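Local coordinates for protein alcohol dehydrogenase (Thermus sp., PDB 4CPD) that probably catalyses the NAD-dependent interconversion of alcohols and aldehydes or ketones as a zinc-containing member of the medium-chain dehydrogenase/reductase family, at residues G261-V266 / L286-G291; G159-G164 / P237-E242. One frame throughout, in Å; residues are numbered along the deposited sequence.

Interaction 1: residues G261-V266 / L286-G291; sequences GRVSAV and LTFRIG. With NAD (nicotinamide-adenine-dinucleotide), chain G.
Val263 and Phe288 meet across neighbouring parallel strands, Val263 CG1 reaching the edge of the phenyl ring near its plane, 3.8 Å from Phe288 CD1. CG of Phe288 stands anti to the backbone N (chi1 178°), beside the carbonyl carbon, and chi2 of 79° then sets the turn of the ring. Farther along, Phe288 CZ lies 3.9 Å from Ala265 CB, and the same methyl also packs on Ile290. An alanine in place of Phe288 would probably leave Val263 CG1 and Ala265 CB facing a gap and deprive Phe276 of the second subunit of its edge-to-face partner. On the other face, Arg262 and Thr287 run side by side.

The backbones hold this register. Val263 N bonds Thr287 O at 2.9 Å, Val263 O takes Arg289 N at 3.0 Å, and Ala265 N gives to Arg289 O at 2.7 Å. Near Gly261 the pairing is weaker, and a water links Gly261 O to Thr287 OG1.

Helix 247-256 packs on Val263 and Ala265, while strand 286-290 pairs antiparallel with a strand of the second subunit. Beyond the strand ends, Val266 O and Gly291 O both accept NAD N7N, at 3.0 and 3.3 Å: the carboxamide site of a Rossmann-type dinucleotide-binding domain.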
ATOM      1  N   GLY A 261      -4.439  -1.974   9.397  1.00 35.83           N
ATOM      2  CA  GLY A 261      -5.425  -1.452   8.476  1.00 40.53           C
ATOM      3  C   GLY A 261      -4.814  -0.877   7.195  1.00 43.98           C
ATOM      4  O   GLY A 261      -3.619  -1.022   6.910  1.00 43.47           O
ATOM      5  N   ARG A 262      -5.654  -0.195   6.430  1.00 44.50           N
ATOM      6  CA  ARG A 262      -5.292   0.257   5.093  1.00 45.17           C
ATOM      7  C   ARG A 262      -5.734   1.670   4.902  1.00 42.53           C
ATOM      8  O   ARG A 262      -6.834   2.020   5.303  1.00 42.78           O
ATOM      9  CB  ARG A 262      -5.980  -0.602   4.041  1.00 46.04           C
ATOM     10  CG  ARG A 262      -5.495  -2.036   4.012  1.00 46.47           C
ATOM     11  CD  ARG A 262      -6.610  -2.972   3.633  1.00 51.25           C
ATOM     12  NE  ARG A 262      -7.290  -3.534   4.806  1.00 62.36           N
ATOM     13  CZ  ARG A 262      -8.610  -3.562   5.044  1.00 64.49           C
ATOM     14  NH1 ARG A 262      -9.527  -3.038   4.221  1.00 62.99           N
ATOM     15  NH2 ARG A 262      -9.018  -4.160   6.147  1.00 69.28           N
ATOM     16  N   VAL A 263      -4.866   2.484   4.313  1.00 39.17           N
ATOM     17  CA  VAL A 263      -5.208   3.841   3.987  1.00 36.75           C
ATOM     18  C   VAL A 263      -5.104   4.028   2.491  1.00 39.97           C
ATOM     19  O   VAL A 263      -4.121   3.650   1.860  1.00 42.02           O
ATOM     20  CB  VAL A 263      -4.287   4.810   4.684  1.00 36.91           C
ATOM     21  CG1 VAL A 263      -4.553   6.225   4.214  1.00 37.77           C
ATOM     22  CG2 VAL A 263      -4.479   4.704   6.182  1.00 38.80           C
ATOM     23  N   SER A 264      -6.147   4.602   1.922  1.00 40.63           N
ATOM     24  CA  SER A 264      -6.246   4.785   0.486  1.00 41.44           C
ATOM     25  C   SER A 264      -6.358   6.295   0.265  1.00 44.97           C
ATOM     26  O   SER A 264      -7.444   6.868   0.464  1.00 44.60           O
ATOM     27  CB  SER A 264      -7.494   4.062  -0.009  1.00 39.49           C
ATOM     28  OG  SER A 264      -7.372   3.615  -1.314  1.00 39.94           O
ATOM     29  N   ALA A 265      -5.249   6.940  -0.124  1.00 44.36           N
ATOM     30  CA  ALA A 265      -5.221   8.405  -0.332  1.00 44.02           C
ATOM     31  C   ALA A 265      -5.554   8.800  -1.764  1.00 48.78           C
ATOM     32  O   ALA A 265      -4.908   8.373  -2.709  1.00 50.53           O
ATOM     33  CB  ALA A 265      -3.873   8.971   0.025  1.00 41.89           C
ATOM     34  N   VAL A 266      -6.559   9.642  -1.912  1.00 50.53           N
ATOM     35  CA  VAL A 266      -7.120   9.923  -3.217  1.00 50.76           C
ATOM     36  C   VAL A 266      -7.200  11.450  -3.470  1.00 49.56           C
ATOM     37  O   VAL A 266      -7.328  11.891  -4.604  1.00 54.19           O
ATOM     38  CB  VAL A 266      -8.485   9.205  -3.327  1.00 47.08           C
ATOM     39  CG1 VAL A 266      -9.613  10.207  -3.270  1.00 51.77           C
ATOM     40  CG2 VAL A 266      -8.573   8.391  -4.580  1.00 46.99           C
ATOM     41  N   LEU A 286       1.196  -0.792   8.589  1.00 49.75           N
ATOM     42  CA  LEU A 286       0.346   0.046   7.757  1.00 50.02           C
ATOM     43  C   LEU A 286       0.502  -0.325   6.300  1.00 49.30           C
ATOM     44  O   LEU A 286       1.614  -0.601   5.859  1.00 49.35           O
ATOM     45  CB  LEU A 286       0.695   1.520   7.950  1.00 53.49           C
ATOM     46  CG  LEU A 286       0.412   2.099   9.350  1.00 58.48           C
ATOM     47  CD1 LEU A 286       1.167   3.401   9.560  1.00 60.86           C
ATOM     48  CD2 LEU A 286      -1.083   2.297   9.582  1.00 56.94           C
ATOM     49  N   THR A 287      -0.620  -0.353   5.572  1.00 45.10           N
ATOM     50  CA  THR A 287      -0.628  -0.414   4.112  1.00 42.31           C
ATOM     51  C   THR A 287      -1.189   0.882   3.544  1.00 43.15           C
ATOM     52  O   THR A 287      -2.318   1.244   3.838  1.00 43.30           O
ATOM     53  CB  THR A 287      -1.489  -1.556   3.609  1.00 40.15           C
ATOM     54  OG1 THR A 287      -0.954  -2.781   4.108  1.00 40.26           O
ATOM     55  CG2 THR A 287      -1.467  -1.605   2.120  1.00 40.73           C
ATOM     56  N   PHE A 288      -0.394   1.575   2.737  1.00 42.83           N
ATOM     57  CA  PHE A 288      -0.732   2.918   2.274  1.00 44.31           C
ATOM     58  C   PHE A 288      -0.667   2.966   0.755  1.00 44.88           C
ATOM     59  O   PHE A 288       0.258   2.437   0.156  1.00 46.22           O
ATOM     60  CB  PHE A 288       0.233   3.943   2.868  1.00 43.60           C
ATOM     61  CG  PHE A 288      -0.004   5.353   2.401  1.00 44.13           C
ATOM     62  CD1 PHE A 288      -1.022   6.111   2.939  1.00 47.96           C
ATOM     63  CD2 PHE A 288       0.817   5.943   1.455  1.00 45.43           C
ATOM     64  CE1 PHE A 288      -1.238   7.429   2.523  1.00 50.19           C
ATOM     65  CE2 PHE A 288       0.607   7.258   1.026  1.00 47.15           C
ATOM     66  CZ  PHE A 288      -0.417   8.007   1.563  1.00 48.34           C
ATOM     67  N   ARG A 289      -1.657   3.596   0.135  1.00 44.67           N
ATOM     68  CA  ARG A 289      -1.622   3.797  -1.292  1.00 45.64           C
ATOM     69  C   ARG A 289      -2.073   5.220  -1.634  1.00 43.48           C
ATOM     70  O   ARG A 289      -3.008   5.746  -1.056  1.00 47.40           O
ATOM     71  CB  ARG A 289      -2.438   2.736  -2.028  1.00 48.24           C
ATOM     72  CG  ARG A 289      -2.244   2.850  -3.539  1.00 58.93           C
ATOM     73  CD  ARG A 289      -2.887   1.718  -4.315  1.00 62.02           C
ATOM     74  NE  ARG A 289      -2.660   1.850  -5.752  1.00 57.83           N
ATOM     75  CZ  ARG A 289      -3.078   0.981  -6.672  1.00 54.15           C
ATOM     76  NH1 ARG A 289      -3.749  -0.111  -6.336  1.00 55.68           N
ATOM     77  NH2 ARG A 289      -2.823   1.204  -7.944  1.00 55.70           N
ATOM     78  N   ILE A 290      -1.382   5.831  -2.582  1.00 43.94           N
ATOM     79  CA  ILE A 290      -1.702   7.183  -3.043  1.00 42.59           C
ATOM     80  C   ILE A 290      -1.565   7.233  -4.551  1.00 38.61           C
ATOM     81  O   ILE A 290      -0.624   6.689  -5.105  1.00 36.52           O
ATOM     82  CB  ILE A 290      -0.805   8.251  -2.378  1.00 46.92           C
ATOM     83  CG1 ILE A 290      -1.135   9.645  -2.916  1.00 48.88           C
ATOM     84  CG2 ILE A 290       0.681   7.956  -2.571  1.00 45.08           C
ATOM     85  CD1 ILE A 290      -0.760  10.752  -1.948  1.00 52.42           C
ATOM     86  N   GLY A 291      -2.515   7.870  -5.214  1.00 37.79           N
ATOM     87  CA  GLY A 291      -2.501   7.908  -6.663  1.00 41.40           C
ATOM     88  C   GLY A 291      -3.693   8.570  -7.320  1.00 43.11           C
ATOM     89  O   GLY A 291      -4.697   8.861  -6.680  1.00 53.33           O
TER
HETATM   90  PA  NAD G1407     -14.105  19.605  -3.028  1.00 77.42           P
HETATM   91  O1A NAD G1407     -15.434  20.053  -3.639  1.00 63.81           O
HETATM   92  O2A NAD G1407     -13.010  20.639  -2.781  1.00 70.53           O
HETATM   93  O5B NAD G1407     -14.293  18.763  -1.658  1.00 72.90           O
HETATM   94  C5B NAD G1407     -13.340  18.859  -0.600  1.00 77.42           C
HETATM   95  C4B NAD G1407     -14.032  18.652   0.743  1.00 84.55           C
HETATM   96  O4B NAD G1407     -13.054  18.435   1.768  1.00 78.98           O
HETATM   97  C3B NAD G1407     -14.857  19.883   1.139  1.00 82.18           C
HETATM   98  O3B NAD G1407     -16.149  19.547   1.670  1.00 69.96           O
HETATM   99  C2B NAD G1407     -14.038  20.528   2.220  1.00 84.70           C
HETATM  100  O2B NAD G1407     -14.852  21.248   3.150  1.00 82.42           O
HETATM  101  C1B NAD G1407     -13.368  19.319   2.841  1.00 82.81           C
HETATM  102  N9A NAD G1407     -12.160  19.728   3.558  1.00 90.34           N
HETATM  103  C8A NAD G1407     -11.247  20.610   3.103  1.00 87.86           C
HETATM  104  N7A NAD G1407     -10.272  20.756   4.031  1.00 93.35           N
HETATM  105  C5A NAD G1407     -10.563  19.956   5.083  1.00 88.69           C
HETATM  106  C6A NAD G1407      -9.944  19.625   6.382  1.00 87.16           C
HETATM  107  N6A NAD G1407      -8.786  20.219   6.713  1.00 85.40           N
HETATM  108  N1A NAD G1407     -10.557  18.739   7.212  1.00 91.56           N
HETATM  109  C2A NAD G1407     -11.718  18.148   6.869  1.00 88.34           C
HETATM  110  N3A NAD G1407     -12.338  18.405   5.693  1.00 91.40           N
HETATM  111  C4A NAD G1407     -11.820  19.278   4.775  1.00 91.79           C
HETATM  112  O3  NAD G1407     -13.424  18.481  -3.978  1.00 82.45           O
HETATM  113  PN  NAD G1407     -14.062  17.106  -4.554  1.00 79.80           P
HETATM  114  O1N NAD G1407     -14.735  17.508  -5.852  1.00 64.02           O
HETATM  115  O2N NAD G1407     -14.755  16.298  -3.451  1.00 70.72           O
HETATM  116  O5D NAD G1407     -12.711  16.275  -4.867  1.00 78.51           O
HETATM  117  C5D NAD G1407     -12.072  15.620  -3.753  1.00 77.24           C
HETATM  118  C4D NAD G1407     -10.548  15.557  -3.816  1.00 75.50           C
HETATM  119  O4D NAD G1407     -10.180  14.418  -4.606  1.00 75.71           O
HETATM  120  C3D NAD G1407      -9.888  16.775  -4.465  1.00 75.75           C
HETATM  121  O3D NAD G1407      -8.611  16.987  -3.838  1.00 63.16           O
HETATM  122  C2D NAD G1407      -9.766  16.372  -5.937  1.00 78.14           C
HETATM  123  O2D NAD G1407      -8.771  17.088  -6.710  1.00 65.75           O
HETATM  124  C1D NAD G1407      -9.463  14.881  -5.771  1.00 76.14           C
HETATM  125  N1N NAD G1407      -9.763  14.064  -6.959  1.00 74.51           N
HETATM  126  C2N NAD G1407      -8.848  13.129  -7.228  1.00 68.30           C
HETATM  127  C3N NAD G1407      -8.971  12.270  -8.309  1.00 60.95           C
HETATM  128  C7N NAD G1407      -7.875  11.256  -8.479  1.00 54.73           C
HETATM  129  O7N NAD G1407      -7.594  10.801  -9.576  1.00 50.96           O
HETATM  130  N7N NAD G1407      -7.232  10.854  -7.365  1.00 51.77           N
HETATM  131  C4N NAD G1407     -10.096  12.381  -9.144  1.00 63.70           C
HETATM  132  C5N NAD G1407     -11.050  13.365  -8.856  1.00 67.31           C
HETATM  133  C6N NAD G1407     -10.862  14.205  -7.746  1.00 74.09           C
HETATM  134  O   HOH W   1      -2.035  -2.989   6.544  1.00 38.21           O

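Interaction 2: residues G159-G164 / P237-E242; sequences GGLIQG and PDLVLE
Leu239 and Leu241 both carry CG anti to the backbone N (chi1 173° and -178°), and from the same face of their strand they reach the glycine-rich end of helix 153-163. This is helix-on-sheet packing in the Rossmann-type domain, with strand 239-242 lying between strands 171-175 and 262-265 of the parallel sheet. The short segments 159-163 and 239-242 run roughly antiparallel, at 151°, with their axes 9.1 Å apart at closest approach.

Two glycines, one in the helix and one just past its end, let the leucine methyls come right up to the backbone. Leu241 CD1 sits 3.9 Å from Gly160 CA, and Leu239 CD1 is equally close to Gly164 CA. At either glycine a CB would point toward the strand and run into the methyl already there.

Between them, Leu161 supplies the side-chain half of the contact. It crosses Leu239 at about a right angle, and the methyls Leu161 CD2 and Leu239 CD2 touch at 3.9 Å; the same Leu161 CD2 is more loosely placed against Leu241 CB, at 4.4 Å. Helix 179-190 closes over this apolar cluster, with Val187 on Leu161 and Ala184 on Leu241.

Two backbone carbonyls are also tied to strand 262-265. Gly164 O, just past the helix end and with Leu239 CD2 at 3.8 Å, accepts a hydrogen bond from Arg262 NH1. One turn earlier, Gly160 O accepts two hydrogen bonds, from Gly164 N at 3.0 Å and from the side-chain hydroxyl OG of Ser264.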
ATOM      1  N   GLY A 159     -12.721   3.058  -6.852  1.00 40.47           N
ATOM      2  CA  GLY A 159     -11.369   2.548  -7.033  1.00 41.17           C
ATOM      3  C   GLY A 159     -10.613   2.626  -5.715  1.00 41.32           C
ATOM      4  O   GLY A 159      -9.983   1.646  -5.280  1.00 40.70           O
ATOM      5  N   GLY A 160     -10.710   3.778  -5.063  1.00 37.56           N
ATOM      6  CA  GLY A 160     -10.056   3.973  -3.796  1.00 38.56           C
ATOM      7  C   GLY A 160     -10.407   2.871  -2.830  1.00 43.75           C
ATOM      8  O   GLY A 160      -9.530   2.331  -2.152  1.00 48.76           O
ATOM      9  N   LEU A 161     -11.696   2.531  -2.780  1.00 44.27           N
ATOM     10  CA  LEU A 161     -12.199   1.545  -1.835  1.00 39.35           C
ATOM     11  C   LEU A 161     -11.847   0.129  -2.238  1.00 39.19           C
ATOM     12  O   LEU A 161     -11.514  -0.696  -1.365  1.00 36.50           O
ATOM     13  CB  LEU A 161     -13.698   1.653  -1.671  1.00 39.26           C
ATOM     14  CG  LEU A 161     -14.149   2.948  -1.029  1.00 39.27           C
ATOM     15  CD1 LEU A 161     -15.659   3.088  -1.182  1.00 38.44           C
ATOM     16  CD2 LEU A 161     -13.727   2.992   0.418  1.00 37.62           C
ATOM     17  N   ILE A 162     -11.922  -0.188  -3.524  1.00 37.27           N
ATOM     18  CA  ILE A 162     -11.502  -1.543  -3.940  1.00 42.67           C
ATOM     19  C   ILE A 162      -9.998  -1.800  -3.684  1.00 44.06           C
ATOM     20  O   ILE A 162      -9.615  -2.877  -3.192  1.00 39.51           O
ATOM     21  CB  ILE A 162     -11.798  -1.822  -5.409  1.00 41.41           C
ATOM     22  CG1 ILE A 162     -13.301  -1.720  -5.667  1.00 44.70           C
ATOM     23  CG2 ILE A 162     -11.300  -3.194  -5.809  1.00 41.39           C
ATOM     24  CD1 ILE A 162     -14.145  -2.748  -4.976  1.00 44.01           C
ATOM     25  N   GLN A 163      -9.171  -0.808  -4.004  1.00 41.26           N
ATOM     26  CA  GLN A 163      -7.748  -0.915  -3.791  1.00 40.44           C
ATOM     27  C   GLN A 163      -7.461  -0.993  -2.301  1.00 41.42           C
ATOM     28  O   GLN A 163      -6.540  -1.695  -1.865  1.00 45.71           O
ATOM     29  CB  GLN A 163      -7.012   0.245  -4.483  1.00 41.98           C
ATOM     30  CG  GLN A 163      -6.926   0.082  -6.010  1.00 43.81           C
ATOM     31  CD  GLN A 163      -6.680   1.389  -6.749  1.00 46.96           C
ATOM     32  OE1 GLN A 163      -6.145   2.337  -6.178  1.00 49.73           O
ATOM     33  NE2 GLN A 163      -7.070   1.447  -8.024  1.00 52.35           N
ATOM     34  N   GLY A 164      -8.280  -0.310  -1.512  1.00 41.61           N
ATOM     35  CA  GLY A 164      -8.175  -0.356  -0.053  1.00 41.06           C
ATOM     36  C   GLY A 164      -8.675  -1.657   0.545  1.00 41.00           C
ATOM     37  O   GLY A 164      -8.684  -1.833   1.753  1.00 45.76           O
ATOM     38  N   PRO A 237     -10.860   2.313  12.390  1.00 44.74           N
ATOM     39  CA  PRO A 237     -11.491   1.606  11.278  1.00 46.06           C
ATOM     40  C   PRO A 237     -10.507   0.724  10.451  1.00 49.01           C
ATOM     41  O   PRO A 237      -9.284   0.962  10.412  1.00 48.00           O
ATOM     42  CB  PRO A 237     -12.043   2.743  10.433  1.00 48.08           C
ATOM     43  CG  PRO A 237     -11.084   3.870  10.668  1.00 46.99           C
ATOM     44  CD  PRO A 237     -10.565   3.717  12.069  1.00 45.93           C
ATOM     45  N   ASP A 238     -11.051  -0.284   9.793  1.00 47.12           N
ATOM     46  CA  ASP A 238     -10.266  -1.156   8.944  1.00 48.34           C
ATOM     47  C   ASP A 238      -9.659  -0.418   7.751  1.00 45.79           C
ATOM     48  O   ASP A 238      -8.534  -0.691   7.355  1.00 47.49           O
ATOM     49  CB  ASP A 238     -11.153  -2.289   8.445  1.00 52.45           C
ATOM     50  CG  ASP A 238     -11.722  -3.102   9.575  1.00 57.50           C
ATOM     51  OD1 ASP A 238     -10.973  -3.952  10.102  1.00 59.72           O
ATOM     52  OD2 ASP A 238     -12.896  -2.874   9.961  1.00 64.38           O
ATOM     53  N   LEU A 239     -10.414   0.530   7.203  1.00 44.97           N
ATOM     54  CA  LEU A 239     -10.006   1.296   6.026  1.00 42.51           C
ATOM     55  C   LEU A 239     -10.254   2.794   6.193  1.00 41.48           C
ATOM     56  O   LEU A 239     -11.284   3.189   6.709  1.00 40.83           O
ATOM     57  CB  LEU A 239     -10.772   0.757   4.828  1.00 40.95           C
ATOM     58  CG  LEU A 239     -10.648   1.492   3.504  1.00 41.35           C
ATOM     59  CD1 LEU A 239      -9.203   1.704   3.089  1.00 45.42           C
ATOM     60  CD2 LEU A 239     -11.373   0.701   2.432  1.00 40.81           C
ATOM     61  N   VAL A 240      -9.298   3.628   5.792  1.00 43.88           N
ATOM     62  CA  VAL A 240      -9.535   5.070   5.693  1.00 44.49           C
ATOM     63  C   VAL A 240      -9.366   5.495   4.261  1.00 46.18           C
ATOM     64  O   VAL A 240      -8.345   5.219   3.654  1.00 52.46           O
ATOM     65  CB  VAL A 240      -8.566   5.902   6.526  1.00 44.55           C
ATOM     66  CG1 VAL A 240      -8.897   7.380   6.427  1.00 46.74           C
ATOM     67  CG2 VAL A 240      -8.648   5.484   7.962  1.00 49.68           C
ATOM     68  N   LEU A 241     -10.371   6.178   3.731  1.00 49.39           N
ATOM     69  CA  LEU A 241     -10.268   6.824   2.431  1.00 51.59           C
ATOM     70  C   LEU A 241     -10.072   8.315   2.646  1.00 50.21           C
ATOM     71  O   LEU A 241     -10.980   8.968   3.138  1.00 52.23           O
ATOM     72  CB  LEU A 241     -11.534   6.608   1.615  1.00 48.49           C
ATOM     73  CG  LEU A 241     -11.395   7.247   0.245  1.00 46.34           C
ATOM     74  CD1 LEU A 241     -10.819   6.237  -0.707  1.00 48.37           C
ATOM     75  CD2 LEU A 241     -12.714   7.726  -0.269  1.00 49.57           C
ATOM     76  N   GLU A 242      -8.916   8.862   2.274  1.00 51.27           N
ATOM     77  CA  GLU A 242      -8.715  10.303   2.456  1.00 51.58           C
ATOM     78  C   GLU A 242      -8.980  10.969   1.117  1.00 47.72           C
ATOM     79  O   GLU A 242      -8.427  10.589   0.085  1.00 47.11           O
ATOM     80  CB  GLU A 242      -7.364  10.651   3.133  1.00 54.61           C
ATOM     81  CG  GLU A 242      -6.305  11.304   2.288  1.00 60.78           C
ATOM     82  CD  GLU A 242      -6.660  12.692   1.811  1.00 63.29           C
ATOM     83  OE1 GLU A 242      -6.978  13.562   2.649  1.00 57.61           O
ATOM     84  OE2 GLU A 242      -6.582  12.918   0.573  1.00 72.96           O
TER

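In the fold
Interactions 1 and 2 lie on the same side of the chain's centre, their own centres about 7 Å apart, and follow one another along the chain: 159-164 meets 237-242 before 261-266 meets 286-291. Both rest on one six-stranded parallel sheet, where 239-242, 262-265 and 286-290 are consecutive strands; the bond from Ser264 N to Val240 O, 2.9 Å, stitches the two contacts together. Interaction 2 packs helix 153-163 against the middle of this sheet. Interaction 1 carries the sheet outward to the dimer interface, where Arg289 forms a salt bridge with Asp285 of the second subunit. NAD binding, helix packing and dimer contact thus share neighbouring strands.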